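Local structure of pyrroline-5-carboxylate reductase catalytic N-terminal domain-containing protein (Sinorhizobium meliloti, 4HUJ) at residues V144-N149 against I205-R210; G165-F170 against L189-V194; S172-D177 against L196-A201. The protein is of unknown function but probably binds a dinucleotide cofactor, NAD(P), and may act as an oxidoreductase. One frame throughout, in Å; residues are numbered along the deposited sequence.

Contact 1 (V144-N149 against I205-R210)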
loop_
_atom_site.group_PDB
_atom_site.type_symbol
_atom_site.label_atom_id
_atom_site.label_comp_id
_atom_site.label_asym_id
_atom_site.label_seq_id
_atom_site.Cartn_x
_atom_site.Cartn_y
_atom_site.Cartn_z
ATOM N N VAL A 144 -10.611 3.541 3.202
ATOM C CA VAL A 144 -9.468 3.630 2.287
ATOM C C VAL A 144 -8.456 4.674 2.749
ATOM O O VAL A 144 -8.826 5.784 3.129
ATOM C CB VAL A 144 -9.921 3.920 0.828
ATOM C CG1 VAL A 144 -8.717 4.129 -0.109
ATOM C CG2 VAL A 144 -10.798 2.776 0.312
ATOM N N VAL A 145 -7.181 4.288 2.736
ATOM C CA VAL A 145 -6.071 5.203 3.016
ATOM C C VAL A 145 -5.187 5.227 1.774
ATOM O O VAL A 145 -4.887 4.175 1.219
ATOM C CB VAL A 145 -5.247 4.735 4.238
ATOM C CG1 VAL A 145 -4.011 5.622 4.460
ATOM C CG2 VAL A 145 -6.106 4.707 5.490
ATOM N N LYS A 146 -4.776 6.422 1.346
ATOM C CA LYS A 146 -3.833 6.567 0.232
ATOM C C LYS A 146 -2.425 6.649 0.817
ATOM O O LYS A 146 -2.113 7.577 1.560
ATOM C CB LYS A 146 -4.157 7.835 -0.576
ATOM C CG LYS A 146 -3.331 8.002 -1.857
ATOM C CD LYS A 146 -3.679 9.306 -2.559
ATOM C CE LYS A 146 -2.892 9.464 -3.859
ATOM N NZ LYS A 146 -3.373 8.476 -4.872
ATOM N N ALA A 147 -1.587 5.661 0.496
ATOM C CA ALA A 147 -0.219 5.596 1.015
ATOM C C ALA A 147 0.624 4.595 0.237
ATOM O O ALA A 147 0.090 3.674 -0.363
ATOM C CB ALA A 147 -0.228 5.232 2.509
ATOM N N PHE A 148 1.947 4.783 0.291
ATOM C CA PHE A 148 2.947 3.931 -0.381
ATOM C C PHE A 148 3.000 4.166 -1.892
ATOM O O PHE A 148 3.666 3.416 -2.605
ATOM C CB PHE A 148 2.744 2.423 -0.112
ATOM C CG PHE A 148 2.791 2.029 1.345
ATOM C CD1 PHE A 148 3.988 2.045 2.057
ATOM C CD2 PHE A 148 1.638 1.581 1.984
ATOM C CE1 PHE A 148 4.026 1.656 3.401
ATOM C CE2 PHE A 148 1.664 1.191 3.326
ATOM C CZ PHE A 148 2.865 1.224 4.032
ATOM N N ASN A 149 2.300 5.190 -2.381
ATOM C CA ASN A 149 2.321 5.508 -3.812
ATOM C C ASN A 149 3.402 6.529 -4.178
ATOM O O ASN A 149 3.631 6.815 -5.352
ATOM C CB ASN A 149 0.961 6.065 -4.242
ATOM C CG ASN A 149 0.733 7.479 -3.733
ATOM O OD1 ASN A 149 0.632 7.701 -2.529
ATOM N ND2 ASN A 149 0.668 8.443 -4.650
ATOM N N ILE A 205 -1.657 17.283 -4.190
ATOM C CA ILE A 205 -0.263 17.182 -3.719
ATOM C C ILE A 205 0.324 15.762 -3.656
ATOM O O ILE A 205 1.511 15.591 -3.907
ATOM C CB ILE A 205 0.017 17.936 -2.380
ATOM C CG1 ILE A 205 -0.853 17.394 -1.255
ATOM C CG2 ILE A 205 -0.117 19.505 -2.536
ATOM C CD1 ILE A 205 -0.407 17.869 0.129
ATOM N N GLN A 206 -0.500 14.762 -3.345
ATOM C CA GLN A 206 -0.020 13.388 -3.185
ATOM C C GLN A 206 -0.346 12.474 -4.377
ATOM O O GLN A 206 0.176 11.359 -4.481
ATOM C CB GLN A 206 -0.583 12.773 -1.894
ATOM C CG GLN A 206 0.144 11.505 -1.444
ATOM C CD GLN A 206 -0.611 10.753 -0.357
ATOM O OE1 GLN A 206 -1.359 11.348 0.429
ATOM N NE2 GLN A 206 -0.420 9.439 -0.312
ATOM N N GLN A 207 -1.230 12.923 -5.262
ATOM C CA GLN A 207 -1.566 12.118 -6.428
ATOM C C GLN A 207 -0.440 12.190 -7.453
ATOM O O GLN A 207 0.268 13.192 -7.529
ATOM C CB GLN A 207 -2.881 12.598 -7.040
ATOM C CG GLN A 207 -3.518 11.588 -7.981
ATOM C CD GLN A 207 -4.919 11.994 -8.388
ATOM O OE1 GLN A 207 -5.111 12.739 -9.349
ATOM N NE2 GLN A 207 -5.903 11.507 -7.659
ATOM N N PHE A 208 -0.279 11.128 -8.239
ATOM C CA PHE A 208 0.702 11.114 -9.317
ATOM C C PHE A 208 0.649 12.417 -10.122
ATOM O O PHE A 208 -0.438 12.911 -10.451
ATOM C CB PHE A 208 0.471 9.913 -10.242
ATOM C CG PHE A 208 1.494 9.796 -11.337
ATOM C CD1 PHE A 208 2.743 9.223 -11.081
ATOM C CD2 PHE A 208 1.221 10.271 -12.614
ATOM C CE1 PHE A 208 3.701 9.123 -12.091
ATOM C CE2 PHE A 208 2.170 10.176 -13.631
ATOM C CZ PHE A 208 3.412 9.600 -13.370
ATOM N N GLY A 209 1.825 12.973 -10.395
ATOM C CA GLY A 209 1.938 14.231 -11.139
ATOM C C GLY A 209 2.017 15.462 -10.255
ATOM O O GLY A 209 2.245 16.578 -10.746
ATOM N N ARG A 210 1.854 15.266 -8.950
ATOM C CA ARG A 210 1.802 16.384 -7.999
ATOM C C ARG A 210 3.082 16.450 -7.144
ATOM O O ARG A 210 3.860 15.488 -7.126
ATOM C CB ARG A 210 0.535 16.291 -7.138
ATOM C CG ARG A 210 -0.787 16.236 -7.932
ATOM C CD ARG A 210 -0.937 17.454 -8.822
ATOM N NE ARG A 210 -2.292 17.565 -9.350
ATOM C CZ ARG A 210 -2.804 18.675 -9.872
ATOM N NH1 ARG A 210 -2.074 19.784 -9.951
ATOM N NH2 ARG A 210 -4.054 18.677 -10.320
HETATM O O HOH W 1 -1.708 8.779 -7.286
#
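Gln206 reaches from the end of helix 199-206 to Lys146 and Asn149, and takes part in all three hydrogen bonds across the contact. From CB, CG is set anti to the backbone N (chi1 -164°) and the chain then runs extended. CG comes within 4.0 Å of Asn149 OD1, and CD and NE2 run alongside the methylenes of Lys146, NE2 coming 3.6 Å from Lys146 CG, the two chains running antiparallel to each other. The amide nitrogen is held twice: NE2 donates to Lys146 O at 3.1 Å and to Asn149 OD1 at 3.0 Å. The first bond is nearly straight, 170° at the hydrogen, although NE2 stands above the carbonyl plane; the second lies in the carbonyl plane of Asn149. The other amide branch, OE1, is hydrogen-bonded to Ser172 OG. Lys146 belongs to strand 143-147, a parallel neighbour of strand 108-111 in the Rossmann-type sheet, and the contact ties the loop after that strand to the helix end. Asn149 answers with its other branch, ND2 donating to Gln206 O at 3.0 Å within its own amide plane, so both ends of its amide are fixed on one residue. Lys146 NZ bonds to Thr132 OG1 and, at 2.9 Å, to a water that also accepts from Phe208 N.

Contact 2 (G165-F170 against L189-V194)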
loop_
_atom_site.group_PDB
_atom_site.type_symbol
_atom_site.label_atom_id
_atom_site.label_comp_id
_atom_site.label_asym_id
_atom_site.label_seq_id
_atom_site.Cartn_x
_atom_site.Cartn_y
_atom_site.Cartn_z
ATOM N N GLY A 165 17.672 11.056 10.338
ATOM C CA GLY A 165 16.305 11.146 9.836
ATOM C C GLY A 165 15.725 9.848 9.311
ATOM O O GLY A 165 16.456 8.936 8.908
ATOM N N SER A 166 14.400 9.778 9.317
ATOM C CA SER A 166 13.670 8.638 8.776
ATOM C C SER A 166 12.956 9.043 7.497
ATOM O O SER A 166 12.395 10.137 7.418
ATOM C CB SER A 166 12.657 8.114 9.793
ATOM O OG SER A 166 13.320 7.636 10.954
ATOM N N ARG A 167 12.985 8.151 6.510
ATOM C CA ARG A 167 12.333 8.375 5.220
ATOM C C ARG A 167 10.846 8.679 5.406
ATOM O O ARG A 167 10.141 7.967 6.121
ATOM C CB ARG A 167 12.532 7.154 4.312
ATOM C CG ARG A 167 11.970 7.291 2.887
ATOM C CD ARG A 167 12.627 8.453 2.126
ATOM N NE ARG A 167 14.053 8.224 1.862
ATOM C CZ ARG A 167 14.964 9.194 1.737
ATOM N NH1 ARG A 167 14.623 10.472 1.872
ATOM N NH2 ARG A 167 16.230 8.886 1.484
ATOM N N VAL A 168 10.376 9.734 4.743
ATOM C CA VAL A 168 8.999 10.189 4.894
ATOM C C VAL A 168 8.056 9.468 3.942
ATOM O O VAL A 168 8.320 9.377 2.735
ATOM C CB VAL A 168 8.878 11.721 4.676
ATOM C CG1 VAL A 168 7.408 12.166 4.621
ATOM C CG2 VAL A 168 9.621 12.465 5.776
ATOM N N LEU A 169 6.960 8.966 4.507
ATOM C CA LEU A 169 5.836 8.464 3.722
ATOM C C LEU A 169 4.603 9.295 4.031
ATOM O O LEU A 169 4.071 9.254 5.147
ATOM C CB LEU A 169 5.566 6.980 4.006
ATOM C CG LEU A 169 6.462 5.967 3.288
ATOM C CD1 LEU A 169 6.167 4.555 3.773
ATOM C CD2 LEU A 169 6.305 6.048 1.769
ATOM N N PHE A 170 4.160 10.070 3.048
ATOM C CA PHE A 170 2.890 10.783 3.156
ATOM C C PHE A 170 1.705 9.819 3.060
ATOM O O PHE A 170 1.760 8.809 2.354
ATOM C CB PHE A 170 2.786 11.876 2.081
ATOM C CG PHE A 170 3.809 12.966 2.229
ATOM C CD1 PHE A 170 3.675 13.931 3.227
ATOM C CD2 PHE A 170 4.923 13.017 1.389
ATOM C CE1 PHE A 170 4.627 14.942 3.380
ATOM C CE2 PHE A 170 5.887 14.026 1.530
ATOM C CZ PHE A 170 5.735 14.994 2.524
ATOM N N LEU A 189 7.281 0.186 10.483
ATOM C CA LEU A 189 8.187 -0.169 9.394
ATOM C C LEU A 189 9.467 0.673 9.375
ATOM O O LEU A 189 10.369 0.403 8.587
ATOM C CB LEU A 189 7.464 -0.057 8.042
ATOM C CG LEU A 189 6.323 -1.035 7.744
ATOM C CD1 LEU A 189 5.606 -0.621 6.469
ATOM C CD2 LEU A 189 6.821 -2.470 7.622
ATOM N N GLY A 190 9.541 1.691 10.234
ATOM C CA GLY A 190 10.733 2.547 10.341
ATOM C C GLY A 190 10.684 3.859 9.574
ATOM O O GLY A 190 11.634 4.654 9.606
ATOM N N PHE A 191 9.583 4.083 8.869
ATOM C CA PHE A 191 9.365 5.331 8.140
ATOM C C PHE A 191 8.731 6.386 9.040
ATOM O O PHE A 191 8.239 6.084 10.133
ATOM C CB PHE A 191 8.470 5.079 6.922
ATOM C CG PHE A 191 9.097 4.206 5.874
ATOM C CD1 PHE A 191 9.057 2.818 5.988
ATOM C CD2 PHE A 191 9.702 4.769 4.755
ATOM C CE1 PHE A 191 9.623 2.002 5.014
ATOM C CE2 PHE A 191 10.281 3.956 3.768
ATOM C CZ PHE A 191 10.241 2.575 3.901
ATOM N N ALA A 192 8.741 7.629 8.569
ATOM C CA ALA A 192 8.064 8.719 9.256
ATOM C C ALA A 192 6.756 9.025 8.524
ATOM O O ALA A 192 6.790 9.513 7.392
ATOM C CB ALA A 192 8.946 9.943 9.284
ATOM N N PRO A 193 5.604 8.724 9.153
ATOM C CA PRO A 193 4.337 9.031 8.505
ATOM C C PRO A 193 4.024 10.520 8.608
ATOM O O PRO A 193 4.288 11.149 9.645
ATOM C CB PRO A 193 3.322 8.200 9.295
ATOM C CG PRO A 193 3.905 8.091 10.657
ATOM C CD PRO A 193 5.409 8.085 10.472
ATOM N N VAL A 194 3.512 11.091 7.522
ATOM C CA VAL A 194 2.950 12.436 7.570
ATOM C C VAL A 194 1.547 12.367 6.986
ATOM O O VAL A 194 1.379 12.175 5.781
ATOM C CB VAL A 194 3.802 13.489 6.813
ATOM C CG1 VAL A 194 3.126 14.857 6.882
ATOM C CG2 VAL A 194 5.224 13.576 7.398
#
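Over one face of the Phe191 ring lies Leu169 CD1, 3.9 Å from the centroid and 22° off the ring normal, a CH-pi contact; at the edge, near the ring plane, comes Arg167 O. The aliphatic start of Arg167 reaches the same ring, CB standing 3.7 Å from Phe191 CD2. The Phe170 ring carries Val168 CG1 over the centre of one face, while Val194 CB approaches obliquely, 3.6 Å from Phe170 CD1. With CG anti to the carbonyl carbon (chi1 -64°), the Phe170 ring is carried alongside Val194. Val168 CG1 also meets Val194 CG2. Strands 166-173 and 192-195 run parallel, the two strands of a beta-alpha-beta unit whose helix 176-188 packs on Phe191 and Pro193. Ala192 N donates to Arg167 O at 2.8 Å, Leu169 N to Ala192 O at 2.9 Å and Val194 N to Leu169 O at 3.1 Å. Three CA-H...O contacts accompany them. Gly190, of positive phi, closes helix 176-188 in a Schellman motif. Across these two segments the hydrogen bonds are all between backbone atoms and set the parallel register, while apolar groups pack on both faces, Leu169 with Phe191 on one and Val168, Phe170 and Val194 on the other.

Contact 3 (S172-D177 against L196-A201)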
loop_
_atom_site.group_PDB
_atom_site.type_symbol
_atom_site.label_atom_id
_atom_site.label_comp_id
_atom_site.label_asym_id
_atom_site.label_seq_id
_atom_site.Cartn_x
_atom_site.Cartn_y
_atom_site.Cartn_z
ATOM N N SER A 172 -2.965 9.831 3.403
ATOM C CA SER A 172 -4.175 10.630 3.462
ATOM C C SER A 172 -5.377 9.702 3.377
ATOM O O SER A 172 -5.241 8.519 3.059
ATOM C CB SER A 172 -4.216 11.664 2.332
ATOM O OG SER A 172 -3.981 11.061 1.069
ATOM N N GLY A 173 -6.551 10.240 3.664
ATOM C CA GLY A 173 -7.757 9.421 3.722
ATOM C C GLY A 173 -8.840 10.103 4.531
ATOM O O GLY A 173 -8.558 10.966 5.371
ATOM N N ASN A 174 -10.082 9.698 4.284
ATOM C CA ASN A 174 -11.240 10.376 4.866
ATOM C C ASN A 174 -11.569 9.959 6.297
ATOM O O ASN A 174 -12.310 10.660 7.002
ATOM C CB ASN A 174 -12.454 10.189 3.961
ATOM C CG ASN A 174 -12.258 10.792 2.591
ATOM O OD1 ASN A 174 -11.465 11.721 2.407
ATOM N ND2 ASN A 174 -12.976 10.263 1.609
ATOM N N HIS A 175 -10.995 8.836 6.722
ATOM C CA HIS A 175 -11.296 8.235 8.020
ATOM C C HIS A 175 -10.093 8.338 8.953
ATOM O O HIS A 175 -9.106 7.610 8.788
ATOM C CB HIS A 175 -11.703 6.768 7.831
ATOM C CG HIS A 175 -12.740 6.563 6.770
ATOM N ND1 HIS A 175 -14.088 6.727 7.007
ATOM C CD2 HIS A 175 -12.626 6.214 5.467
ATOM C CE1 HIS A 175 -14.760 6.489 5.893
ATOM N NE2 HIS A 175 -13.896 6.174 4.945
ATOM N N SER A 176 -10.172 9.235 9.939
ATOM C CA SER A 176 -9.024 9.501 10.816
ATOM C C SER A 176 -8.508 8.253 11.538
ATOM O O SER A 176 -7.307 8.118 11.744
ATOM C CB SER A 176 -9.326 10.615 11.823
ATOM O OG SER A 176 -10.470 10.303 12.593
ATOM N N ASP A 177 -9.406 7.341 11.904
ATOM C CA ASP A 177 -8.998 6.130 12.605
ATOM C C ASP A 177 -8.224 5.179 11.691
ATOM O O ASP A 177 -7.240 4.575 12.109
ATOM C CB ASP A 177 -10.190 5.430 13.271
ATOM C CG ASP A 177 -11.248 4.976 12.277
ATOM O OD1 ASP A 177 -11.446 5.627 11.230
ATOM O OD2 ASP A 177 -11.902 3.953 12.555
ATOM N N LEU A 196 -1.563 13.930 5.662
ATOM C CA LEU A 196 -1.928 15.184 5.002
ATOM C C LEU A 196 -3.393 15.553 5.177
ATOM O O LEU A 196 -3.797 16.663 4.828
ATOM C CB LEU A 196 -1.611 15.112 3.506
ATOM C CG LEU A 196 -0.139 14.924 3.116
ATOM C CD1 LEU A 196 -0.028 14.549 1.643
ATOM C CD2 LEU A 196 0.693 16.168 3.423
ATOM N N GLY A 197 -4.184 14.621 5.700
ATOM C CA GLY A 197 -5.612 14.837 5.889
ATOM C C GLY A 197 -6.471 14.029 4.927
ATOM O O GLY A 197 -6.143 12.889 4.606
ATOM N N THR A 198 -7.572 14.627 4.475
ATOM C CA THR A 198 -8.535 13.952 3.595
ATOM C C THR A 198 -8.005 13.683 2.192
ATOM O O THR A 198 -7.003 14.254 1.774
ATOM C CB THR A 198 -9.846 14.758 3.438
ATOM O OG1 THR A 198 -9.573 16.014 2.796
ATOM C CG2 THR A 198 -10.502 14.983 4.780
ATOM N N LEU A 199 -8.701 12.820 1.452
ATOM C CA LEU A 199 -8.343 12.608 0.048
ATOM C C LEU A 199 -8.474 13.890 -0.770
ATOM O O LEU A 199 -7.678 14.122 -1.684
ATOM C CB LEU A 199 -9.184 11.491 -0.582
ATOM C CG LEU A 199 -9.036 10.085 -0.001
ATOM C CD1 LEU A 199 -9.923 9.112 -0.774
ATOM C CD2 LEU A 199 -7.575 9.617 0.002
ATOM N N ALA A 200 -9.474 14.716 -0.450
ATOM C CA ALA A 200 -9.615 16.021 -1.092
ATOM C C ALA A 200 -8.388 16.890 -0.844
ATOM O O ALA A 200 -7.889 17.534 -1.762
ATOM C CB ALA A 200 -10.879 16.740 -0.626
ATOM N N ALA A 201 -7.897 16.888 0.393
ATOM C CA ALA A 201 -6.738 17.698 0.765
ATOM C C ALA A 201 -5.459 17.217 0.081
ATOM O O ALA A 201 -4.610 18.028 -0.293
ATOM C CB ALA A 201 -6.558 17.714 2.286
HETATM O O HOH W 2 -12.013 13.922 0.841
#
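Asn174 OD1 is gripped by two donors at the start of helix 199-206: Leu199 N at 3.1 Å, and a water at 2.8 Å that in turn accepts from Ala200 N. The Leu199 bond is fairly straight, 162° at the hydrogen, with the donor tilted 28° from the carbonyl plane of the amide. Through these partners the first turn has two of its N-H groups met from outside the helix. The Asn174 side chain lies roughly perpendicular to those of Thr198 and Leu199, OD1 passing 3.6 Å from Thr198 CB. Thr198 is the N-cap: its OG1, held between the backbone N and the carbonyl carbon (chi1 64°), accepts from Ala201 N at 3.1 Å. The contact thus joins the end of strand 166-173, where the chain turns into helix 176-188, to the turn that leads from strand 192-195 into the next helix of this alternating alpha/beta fold. Gly173 N donates to Gly197 O at 2.8 Å, in the carbonyl plane, and Thr198 CA makes a CA-H...O contact with Gly173 O. Leu199 CD2 lies 3.7 Å from Gly173 CA, bringing an apolar branch onto the strand end. Ser172 CB faces Gly197 O and Thr198 O, while its OG, already paired with Gln206, also bonds to Ser202 OG.

In the fold
Contacts 2 and 3 both use strand 166-173 of the mixed sheet, and contact 1 borders it through its antiparallel neighbour 143-147. Contacts 2 and 3 lie at the two ends of the strand, with centres about 17 Å apart, and both pair it with the chain around strand 192-195; Phe170 CD1 touches Leu196 CD2 at 3.7 Å. Contacts 1 and 3 have centres about 11 Å apart and share helix 199-206. They are also joined across the sheet, where Lys146 N probably bonds to Ser172 O at 2.7 Å. Toward contact 2, about 14 Å from contact 1 between centres, Phe148 CE1 packs on Leu169 CD1 at 3.6 Å. The glycine-rich Gly30-Gly35 segment, consistent with dinucleotide binding, belongs to none of them.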